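PDB 4ZNM: C-domain type II peptide synthetase from Streptomyces globisporus, which belongs to the condensation-domain family of the CoA-dependent acyltransferase clan, as a type II member of the nonribosomal peptide synthetase machinery. Local coordinates for residues Val49-Leu54 / Ser391-Arg396; Arg116-Leu121 / Arg396-Ala401; Thr242-Phe247 / Ala423-Tyr428. All coordinates share one frame; numbering follows the deposited sequence.

Contact 1: residues Val49-Leu54 / Ser391-Arg396; sequences VGAWRL and SKIWER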
loop_
_atom_site.group_PDB
_atom_site.type_symbol
_atom_site.label_atom_id
_atom_site.label_comp_id
_atom_site.label_asym_id
_atom_site.label_seq_id
_atom_site.Cartn_x
_atom_site.Cartn_y
_atom_site.Cartn_z
ATOM N N VAL A 49 6.084 -6.079 -1.767
ATOM C CA VAL A 49 7.084 -6.938 -1.124
ATOM C C VAL A 49 6.944 -6.775 0.361
ATOM O O VAL A 49 6.588 -5.718 0.836
ATOM C CB VAL A 49 8.536 -6.604 -1.540
ATOM C CG1 VAL A 49 8.687 -6.654 -3.021
ATOM C CG2 VAL A 49 8.914 -5.216 -1.001
ATOM N N GLY A 50 7.271 -7.825 1.096
ATOM C CA GLY A 50 7.314 -7.744 2.543
ATOM C C GLY A 50 8.387 -8.687 3.056
ATOM O O GLY A 50 8.797 -9.646 2.365
ATOM N N ALA A 51 8.858 -8.382 4.249
ATOM C CA ALA A 51 9.905 -9.178 4.887
ATOM C C ALA A 51 9.569 -9.433 6.337
ATOM O O ALA A 51 9.065 -8.537 7.034
ATOM C CB ALA A 51 11.232 -8.471 4.789
ATOM N N TRP A 52 9.888 -10.651 6.773
ATOM C CA TRP A 52 9.673 -11.108 8.140
ATOM C C TRP A 52 10.968 -11.671 8.699
ATOM O O TRP A 52 11.641 -12.470 8.019
ATOM C CB TRP A 52 8.603 -12.178 8.158
ATOM C CG TRP A 52 7.241 -11.680 7.918
ATOM C CD1 TRP A 52 6.315 -11.382 8.860
ATOM C CD2 TRP A 52 6.637 -11.413 6.658
ATOM N NE1 TRP A 52 5.169 -10.957 8.270
ATOM C CE2 TRP A 52 5.340 -10.957 6.916
ATOM C CE3 TRP A 52 7.073 -11.506 5.342
ATOM C CZ2 TRP A 52 4.459 -10.598 5.901
ATOM C CZ3 TRP A 52 6.211 -11.156 4.331
ATOM C CH2 TRP A 52 4.905 -10.710 4.612
ATOM N N ARG A 53 11.311 -11.289 9.920
ATOM C CA ARG A 53 12.441 -11.892 10.635
ATOM C C ARG A 53 11.957 -13.180 11.289
ATOM O O ARG A 53 10.972 -13.144 12.063
ATOM C CB ARG A 53 12.982 -10.899 11.685
ATOM C CG ARG A 53 14.279 -11.287 12.363
ATOM C CD ARG A 53 15.498 -11.115 11.467
ATOM N NE ARG A 53 16.689 -11.415 12.218
ATOM C CZ ARG A 53 17.436 -10.527 12.855
ATOM N NH1 ARG A 53 18.464 -10.952 13.566
ATOM N NH2 ARG A 53 17.166 -9.228 12.795
ATOM N N LEU A 54 12.624 -14.300 10.985
ATOM C CA LEU A 54 12.244 -15.634 11.523
ATOM C C LEU A 54 13.243 -16.156 12.544
ATOM O O LEU A 54 14.426 -16.197 12.265
ATOM C CB LEU A 54 12.127 -16.679 10.409
ATOM C CG LEU A 54 11.231 -16.340 9.217
ATOM C CD1 LEU A 54 11.232 -17.518 8.201
ATOM C CD2 LEU A 54 9.851 -16.055 9.678
ATOM N N SER A 391 8.243 -11.909 12.798
ATOM C CA SER A 391 8.053 -10.506 13.107
ATOM C C SER A 391 8.194 -9.718 11.819
ATOM O O SER A 391 9.224 -9.787 11.171
ATOM C CB SER A 391 9.101 -10.092 14.146
ATOM O OG SER A 391 8.668 -9.016 14.929
ATOM N N LYS A 392 7.162 -8.982 11.444
ATOM C CA LYS A 392 7.199 -8.171 10.238
ATOM C C LYS A 392 8.300 -7.117 10.365
ATOM O O LYS A 392 8.424 -6.485 11.397
ATOM C CB LYS A 392 5.829 -7.520 10.004
ATOM C CG LYS A 392 5.692 -6.705 8.703
ATOM C CD LYS A 392 5.554 -7.623 7.512
ATOM C CE LYS A 392 5.721 -6.906 6.196
ATOM N NZ LYS A 392 4.791 -5.815 6.039
ATOM N N ILE A 393 9.090 -6.932 9.308
ATOM C CA ILE A 393 10.120 -5.899 9.287
ATOM C C ILE A 393 9.474 -4.650 8.654
ATOM O O ILE A 393 9.288 -4.574 7.449
ATOM C CB ILE A 393 11.404 -6.332 8.506
ATOM C CG1 ILE A 393 12.158 -7.451 9.229
ATOM C CG2 ILE A 393 12.355 -5.139 8.307
ATOM C CD1 ILE A 393 13.292 -8.069 8.403
ATOM N N TRP A 394 9.126 -3.685 9.490
ATOM C CA TRP A 394 8.451 -2.461 9.063
ATOM C C TRP A 394 9.426 -1.324 8.866
ATOM O O TRP A 394 9.287 -0.521 7.952
ATOM C CB TRP A 394 7.425 -2.029 10.106
ATOM C CG TRP A 394 6.168 -2.752 10.038
ATOM C CD1 TRP A 394 5.612 -3.531 11.018
ATOM C CD2 TRP A 394 5.254 -2.771 8.927
ATOM N NE1 TRP A 394 4.400 -4.042 10.577
ATOM C CE2 TRP A 394 4.158 -3.586 9.302
ATOM C CE3 TRP A 394 5.255 -2.177 7.650
ATOM C CZ2 TRP A 394 3.072 -3.824 8.443
ATOM C CZ3 TRP A 394 4.178 -2.419 6.794
ATOM C CH2 TRP A 394 3.101 -3.235 7.200
ATOM N N GLU A 395 10.406 -1.249 9.765
ATOM C CA GLU A 395 11.388 -0.169 9.739
ATOM C C GLU A 395 12.339 -0.399 8.578
ATOM O O GLU A 395 13.064 -1.392 8.517
ATOM C CB GLU A 395 12.144 -0.068 11.085
ATOM C CG GLU A 395 12.982 -1.279 11.488
ATOM C CD GLU A 395 13.410 -1.236 12.968
ATOM O OE1 GLU A 395 12.793 -0.479 13.757
ATOM O OE2 GLU A 395 14.362 -1.964 13.336
ATOM N N ARG A 396 12.257 0.485 7.605
ATOM C CA ARG A 396 13.164 0.477 6.476
ATOM C C ARG A 396 13.846 1.830 6.444
ATOM O O ARG A 396 13.231 2.840 6.728
ATOM C CB ARG A 396 12.418 0.207 5.160
ATOM C CG ARG A 396 11.809 -1.189 5.028
ATOM C CD ARG A 396 11.070 -1.394 3.723
ATOM N NE ARG A 396 11.953 -1.631 2.576
ATOM C CZ ARG A 396 11.508 -1.891 1.343
ATOM N NH1 ARG A 396 10.210 -1.946 1.109
ATOM N NH2 ARG A 396 12.351 -2.112 0.341
HETATM O O HOH W 1 8.393 -5.728 5.217
#
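K392 sets its CD methylene over one face of the W52 indole, the two side chains running at a slant to each other. Its CG stands anti to the backbone N, and a bend at chi2 (76°) turns CD onto the ring, where K392 CD lies 3.7 Å from the centroid of the W52 five-membered ring in a CH-pi contact. The approach is off-centre, with K392 CD 3.4 Å from W52 CE2. On the way, K392 CG touches the W394 ring face, so successive methylenes rest on two different tryptophans, while K392 CE continues past the G50 backbone, 4.1 Å from G50 CA. The indole itself is buried beneath the sheet against M165 and A169 of helix 162-180. W52 and K392 form a non-hydrogen-bonded pair of the antiparallel ladder between strands 47-55 and 388-392. Strand 388-392 belongs to an excursion that leaves the C-terminal sheet after strand 366-373 and returns at 410-416, consistent with the latch crossover of condensation domains. R53 and S391 make the next, hydrogen-bonded pair, R53 N meeting S391 O at 2.9 Å. R53 directs its guanidinium elsewhere, to salt bridges with D148 and E110. Past K392 the ladder is prolonged by I393 N, which binds A51 O at 2.8 Å in an almost straight bond (170°). The chains then part, and a water fills the next position, accepting from A51 N and donating to I393 O at 2.7 Å. I393 reaches back with CD1, 4.2 Å from A51 CB. Farther along, the R396 side chain crosses that of V49 at about a right angle, with V49 CG2 4.1 Å from R396 NH1; R396 NH2 engages N122 and E125.

Contact 2: residues Arg116-Leu121 / Arg396-Ala401; sequences RGEELL and RQLSQA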
loop_
_atom_site.group_PDB
_atom_site.type_symbol
_atom_site.label_atom_id
_atom_site.label_comp_id
_atom_site.label_asym_id
_atom_site.label_seq_id
_atom_site.Cartn_x
_atom_site.Cartn_y
_atom_site.Cartn_z
ATOM N N ARG A 116 21.576 -6.501 6.320
ATOM C CA ARG A 116 21.590 -7.418 5.201
ATOM C C ARG A 116 20.154 -7.841 4.905
ATOM O O ARG A 116 19.815 -8.050 3.757
ATOM C CB ARG A 116 22.509 -8.616 5.452
ATOM C CG ARG A 116 23.992 -8.256 5.235
ATOM C CD ARG A 116 24.936 -9.466 5.372
ATOM N NE ARG A 116 26.316 -9.048 5.625
ATOM C CZ ARG A 116 27.381 -9.841 5.564
ATOM N NH1 ARG A 116 27.259 -11.127 5.248
ATOM N NH2 ARG A 116 28.577 -9.341 5.829
ATOM N N GLY A 117 19.297 -7.871 5.915
ATOM C CA GLY A 117 17.872 -8.102 5.697
ATOM C C GLY A 117 17.224 -7.026 4.818
ATOM O O GLY A 117 16.459 -7.330 3.913
ATOM N N GLU A 118 17.521 -5.764 5.104
ATOM C CA GLU A 118 16.980 -4.668 4.317
ATOM C C GLU A 118 17.515 -4.699 2.897
ATOM O O GLU A 118 16.788 -4.435 1.970
ATOM C CB GLU A 118 17.321 -3.319 4.944
ATOM C CG GLU A 118 16.287 -2.814 5.893
ATOM C CD GLU A 118 16.306 -1.308 5.989
ATOM O OE1 GLU A 118 16.481 -0.779 7.113
ATOM O OE2 GLU A 118 16.131 -0.659 4.932
ATOM N N GLU A 119 18.794 -5.004 2.738
ATOM C CA GLU A 119 19.378 -5.156 1.416
ATOM C C GLU A 119 18.731 -6.285 0.624
ATOM O O GLU A 119 18.488 -6.145 -0.563
ATOM C CB GLU A 119 20.874 -5.396 1.531
ATOM C CG GLU A 119 21.611 -4.143 1.990
ATOM C CD GLU A 119 23.060 -4.387 2.404
ATOM O OE1 GLU A 119 23.711 -3.403 2.819
ATOM O OE2 GLU A 119 23.544 -5.543 2.322
ATOM N N LEU A 120 18.431 -7.401 1.263
ATOM C CA LEU A 120 17.761 -8.462 0.549
ATOM C C LEU A 120 16.381 -7.973 0.128
ATOM O O LEU A 120 15.981 -8.135 -1.027
ATOM C CB LEU A 120 17.664 -9.722 1.409
ATOM C CG LEU A 120 17.014 -10.914 0.716
ATOM C CD1 LEU A 120 17.785 -11.278 -0.581
ATOM C CD2 LEU A 120 16.930 -12.099 1.650
ATOM N N LEU A 121 15.655 -7.355 1.053
ATOM C CA LEU A 121 14.313 -6.851 0.716
ATOM C C LEU A 121 14.380 -5.931 -0.529
ATOM O O LEU A 121 13.610 -6.074 -1.494
ATOM C CB LEU A 121 13.712 -6.134 1.932
ATOM C CG LEU A 121 12.355 -5.462 1.751
ATOM C CD1 LEU A 121 11.325 -6.437 1.230
ATOM C CD2 LEU A 121 11.877 -4.854 3.051
ATOM N N ARG A 396 12.257 0.485 7.605
ATOM C CA ARG A 396 13.164 0.477 6.476
ATOM C C ARG A 396 13.846 1.830 6.444
ATOM O O ARG A 396 13.231 2.840 6.728
ATOM C CB ARG A 396 12.418 0.207 5.160
ATOM C CG ARG A 396 11.809 -1.189 5.028
ATOM C CD ARG A 396 11.070 -1.394 3.723
ATOM N NE ARG A 396 11.953 -1.631 2.576
ATOM C CZ ARG A 396 11.508 -1.891 1.343
ATOM N NH1 ARG A 396 10.210 -1.946 1.109
ATOM N NH2 ARG A 396 12.351 -2.112 0.341
ATOM N N GLN A 397 15.119 1.847 6.094
ATOM C CA GLN A 397 15.877 3.083 6.093
ATOM C C GLN A 397 16.552 3.239 4.735
ATOM O O GLN A 397 16.841 4.346 4.279
ATOM C CB GLN A 397 16.872 3.063 7.264
ATOM C CG GLN A 397 16.139 2.987 8.623
ATOM C CD GLN A 397 16.976 2.425 9.755
ATOM O OE1 GLN A 397 18.107 2.854 9.983
ATOM N NE2 GLN A 397 16.413 1.460 10.483
ATOM N N LEU A 398 16.721 2.109 4.060
ATOM C CA LEU A 398 17.431 2.048 2.803
ATOM C C LEU A 398 16.516 2.473 1.677
ATOM O O LEU A 398 15.519 1.814 1.402
ATOM C CB LEU A 398 17.924 0.619 2.556
ATOM C CG LEU A 398 19.297 0.372 1.955
ATOM C CD1 LEU A 398 20.375 1.214 2.594
ATOM C CD2 LEU A 398 19.614 -1.090 2.146
ATOM N N SER A 399 16.877 3.544 1.003
ATOM C CA SER A 399 16.111 3.973 -0.151
ATOM C C SER A 399 16.366 3.060 -1.375
ATOM O O SER A 399 17.298 2.236 -1.413
ATOM C CB SER A 399 16.426 5.433 -0.469
ATOM O OG SER A 399 17.684 5.550 -1.102
ATOM N N GLN A 400 15.485 3.197 -2.354
ATOM C CA GLN A 400 15.411 2.285 -3.484
ATOM C C GLN A 400 15.347 3.128 -4.738
ATOM O O GLN A 400 14.421 3.932 -4.900
ATOM C CB GLN A 400 14.175 1.376 -3.377
ATOM C CG GLN A 400 13.721 0.722 -4.679
ATOM C CD GLN A 400 14.573 -0.455 -5.020
ATOM O OE1 GLN A 400 15.464 -0.392 -5.891
ATOM N NE2 GLN A 400 14.336 -1.539 -4.308
ATOM N N ALA A 401 16.321 2.937 -5.627
ATOM C CA ALA A 401 16.386 3.714 -6.857
ATOM C C ALA A 401 15.348 3.252 -7.884
ATOM O O ALA A 401 14.881 4.044 -8.678
ATOM C CB ALA A 401 17.766 3.629 -7.442
#
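The carboxylate of E118, about two turns before the end of helix 110-125, clasps two successive backbone amides, Q397 N and L398 N, in the loop that carries the crossover from strand 388-392 back to strand 410-416. OE2 does most of the work. Q397 N meets E118 OE2 at 2.9 Å (166°), coming from the syn side but tilted somewhat out of the carboxylate plane. L398 N reaches the same oxygen by its syn lone pair, at 3.0 Å. E118 OE1 adds a weak bond from Q397 N, 3.1 Å long and well bent at 131°. A buried acid is thus satisfied by main-chain donors, and its two-pronged grip fixes the loop at this turn. The guanidinium of R396 is held through NH2 by N122 and E125; not in contact with the E118 carboxylate, it may still lend its negative charge some secondary stabilisation.

One turn along, L121 sets its CD2 methyl over one face of the R396 guanidinium, the side chains crossing at about a right angle. A bend at chi3 (78°) places NE beneath this methyl, L121 CD2 lying 3.3 Å from R396 NE, which is buried with no polar partner in the model. L398 CD2 rests 3.7 Å from E119 CG, where L398 is exposed to solvent.

The loop also binds the end of the same helix, where Q400 NE2 donates to N122 O, and its L398 O accepts from R246 NE of strand 242-249. L121 packs inward on V49 and A51 of strand 47-55 and on V152 of strand 148-156, so the helix is wedged between this loop and the N-terminal sheet.

Contact 3: residues Thr242-Phe247 / Ala423-Tyr428; sequences TAWQRF and AGSLGY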
loop_
_atom_site.group_PDB
_atom_site.type_symbol
_atom_site.label_atom_id
_atom_site.label_comp_id
_atom_site.label_asym_id
_atom_site.label_seq_id
_atom_site.Cartn_x
_atom_site.Cartn_y
_atom_site.Cartn_z
ATOM N N THR A 242 10.155 3.834 -10.681
ATOM C CA THR A 242 9.704 4.379 -9.418
ATOM C C THR A 242 10.787 4.186 -8.360
ATOM O O THR A 242 11.295 3.083 -8.174
ATOM C CB THR A 242 8.411 3.715 -8.970
ATOM O OG1 THR A 242 7.412 3.870 -9.996
ATOM C CG2 THR A 242 7.911 4.298 -7.692
ATOM N N ALA A 243 11.110 5.275 -7.673
ATOM C CA ALA A 243 12.059 5.250 -6.578
ATOM C C ALA A 243 11.294 5.485 -5.295
ATOM O O ALA A 243 10.185 6.012 -5.310
ATOM C CB ALA A 243 13.127 6.289 -6.758
ATOM N N TRP A 244 11.900 5.087 -4.191
ATOM C CA TRP A 244 11.289 5.147 -2.890
ATOM C C TRP A 244 12.298 5.699 -1.898
ATOM O O TRP A 244 13.474 5.288 -1.899
ATOM C CB TRP A 244 10.819 3.765 -2.445
ATOM C CG TRP A 244 9.732 3.201 -3.282
ATOM C CD1 TRP A 244 9.860 2.463 -4.437
ATOM C CD2 TRP A 244 8.322 3.325 -3.045
ATOM N NE1 TRP A 244 8.613 2.115 -4.908
ATOM C CE2 TRP A 244 7.662 2.639 -4.082
ATOM C CE3 TRP A 244 7.559 3.955 -2.060
ATOM C CZ2 TRP A 244 6.300 2.552 -4.141
ATOM C CZ3 TRP A 244 6.206 3.868 -2.138
ATOM C CH2 TRP A 244 5.584 3.176 -3.170
ATOM N N GLN A 245 11.854 6.659 -1.085
ATOM C CA GLN A 245 12.648 7.149 0.046
ATOM C C GLN A 245 11.945 6.738 1.321
ATOM O O GLN A 245 10.743 6.940 1.469
ATOM C CB GLN A 245 12.840 8.666 -0.030
ATOM C CG GLN A 245 13.800 9.043 -1.184
ATOM C CD GLN A 245 14.080 10.528 -1.294
ATOM O OE1 GLN A 245 14.115 11.245 -0.286
ATOM N NE2 GLN A 245 14.279 11.003 -2.537
ATOM N N ARG A 246 12.703 6.149 2.237
ATOM C CA ARG A 246 12.139 5.566 3.458
ATOM C C ARG A 246 12.367 6.517 4.592
ATOM O O ARG A 246 13.365 7.205 4.602
ATOM C CB ARG A 246 12.804 4.247 3.800
ATOM C CG ARG A 246 13.113 3.407 2.621
ATOM C CD ARG A 246 11.903 2.687 2.123
ATOM N NE ARG A 246 12.325 1.816 1.035
ATOM C CZ ARG A 246 11.500 1.230 0.185
ATOM N NH1 ARG A 246 10.194 1.422 0.288
ATOM N NH2 ARG A 246 11.998 0.470 -0.764
ATOM N N PHE A 247 11.444 6.574 5.530
ATOM C CA PHE A 247 11.632 7.404 6.709
ATOM C C PHE A 247 10.897 6.793 7.888
ATOM O O PHE A 247 10.101 5.857 7.736
ATOM C CB PHE A 247 11.150 8.834 6.457
ATOM C CG PHE A 247 9.687 8.943 6.215
ATOM C CD1 PHE A 247 9.181 8.799 4.945
ATOM C CD2 PHE A 247 8.810 9.202 7.258
ATOM C CE1 PHE A 247 7.816 8.908 4.698
ATOM C CE2 PHE A 247 7.432 9.332 7.011
ATOM C CZ PHE A 247 6.946 9.174 5.732
ATOM N N ALA A 423 6.535 4.078 10.390
ATOM C CA ALA A 423 7.488 3.880 9.313
ATOM C C ALA A 423 6.837 4.326 8.011
ATOM O O ALA A 423 5.697 3.961 7.718
ATOM C CB ALA A 423 7.911 2.434 9.225
ATOM N N GLY A 424 7.556 5.116 7.232
ATOM C CA GLY A 424 6.984 5.663 6.017
ATOM C C GLY A 424 7.820 5.448 4.774
ATOM O O GLY A 424 9.035 5.216 4.848
ATOM N N SER A 425 7.144 5.571 3.636
ATOM C CA SER A 425 7.761 5.583 2.320
ATOM C C SER A 425 7.160 6.679 1.459
ATOM O O SER A 425 5.949 6.954 1.517
ATOM C CB SER A 425 7.572 4.244 1.629
ATOM O OG SER A 425 8.428 3.268 2.208
ATOM N N LEU A 426 8.037 7.327 0.710
ATOM C CA LEU A 426 7.660 8.311 -0.270
ATOM C C LEU A 426 8.156 7.796 -1.601
ATOM O O LEU A 426 9.373 7.655 -1.802
ATOM C CB LEU A 426 8.277 9.670 0.038
ATOM C CG LEU A 426 8.029 10.763 -1.008
ATOM C CD1 LEU A 426 6.548 10.990 -1.333
ATOM C CD2 LEU A 426 8.658 12.050 -0.499
ATOM N N GLY A 427 7.213 7.469 -2.482
ATOM C CA GLY A 427 7.556 6.923 -3.780
ATOM C C GLY A 427 7.188 7.910 -4.878
ATOM O O GLY A 427 6.189 8.635 -4.784
ATOM N N TYR A 428 7.970 7.898 -5.952
ATOM C CA TYR A 428 7.755 8.827 -7.037
ATOM C C TYR A 428 8.364 8.223 -8.298
ATOM O O TYR A 428 9.227 7.335 -8.239
ATOM C CB TYR A 428 8.392 10.167 -6.722
ATOM C CG TYR A 428 9.819 10.009 -6.306
ATOM C CD1 TYR A 428 10.125 9.654 -5.005
ATOM C CD2 TYR A 428 10.869 10.198 -7.195
ATOM C CE1 TYR A 428 11.464 9.475 -4.593
ATOM C CE2 TYR A 428 12.212 10.036 -6.786
ATOM C CZ TYR A 428 12.493 9.681 -5.467
ATOM O OH TYR A 428 13.807 9.490 -5.005
HETATM O O HOH W 2 15.357 7.233 -3.917
#
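T242-F247 and A423-Y428 are neighbouring antiparallel strands of the five-stranded C-terminal sheet of the condensation-domain fold, their short axes 4.5 Å apart. The backbone ladder comprises three hydrogen-bonded pairs, A243 with Y428, Q245 with L426 and F247 with G424, each joined by two reciprocal N-H to O bonds. Between them, CA-H groups of W244, G427, S425 and R246 approach opposing carbonyl oxygens.

Two aromatic rings lie flat over glycines, one on each face of the sheet. On the side of W244 and R246, G427 CA sits 3.8 Å from the centroid of the W244 six-membered ring. On the other side F247, whose CG lies between the backbone N and the carbonyl carbon (chi1 65°), folds its ring across the neighbouring strand, putting G424 CA 3.6 Å from the ring centroid. Y428 likewise turns one ring face over A243 O, with its CZ 3.7 Å from A243 CB. Helix 435-454 packs on this second face, touching Q245, F247 and Y428.

Polar side chains tie both faces. R246 NH1 donates in the guanidinium plane to S425 OG at 3.2 Å, while its NH2 forms a salt bridge with E125. Q245 NE2 donates to Y428 OH at 2.9 Å, the amide plane standing 84° to the phenol ring, and that hydroxyl is also bonded to D435 OD1 and to a water that donates to it.

In the fold
Along the chain the first segments come in the order 49-54, 116-121, 242-247, followed by 391-396, 396-401 and 423-428, so all three contacts interlock. Contact 1 belongs to the N-terminal sheet and contact 3 to the C-terminal sheet, with centres about 16 Å apart; the centre of contact 2 lies about 11 Å from each of theirs. Residues 391-401 run between the two sheets: they share R396 between contacts 1 and 2, and Q400 pairs by backbone hydrogen bonding with W244 of contact 3. The NH2 atoms of R396 and R246 approach to 2.8 Å, like charges that both form salt bridges with E125 of helix 110-125. The crossover thereby joins the two halves of the domain.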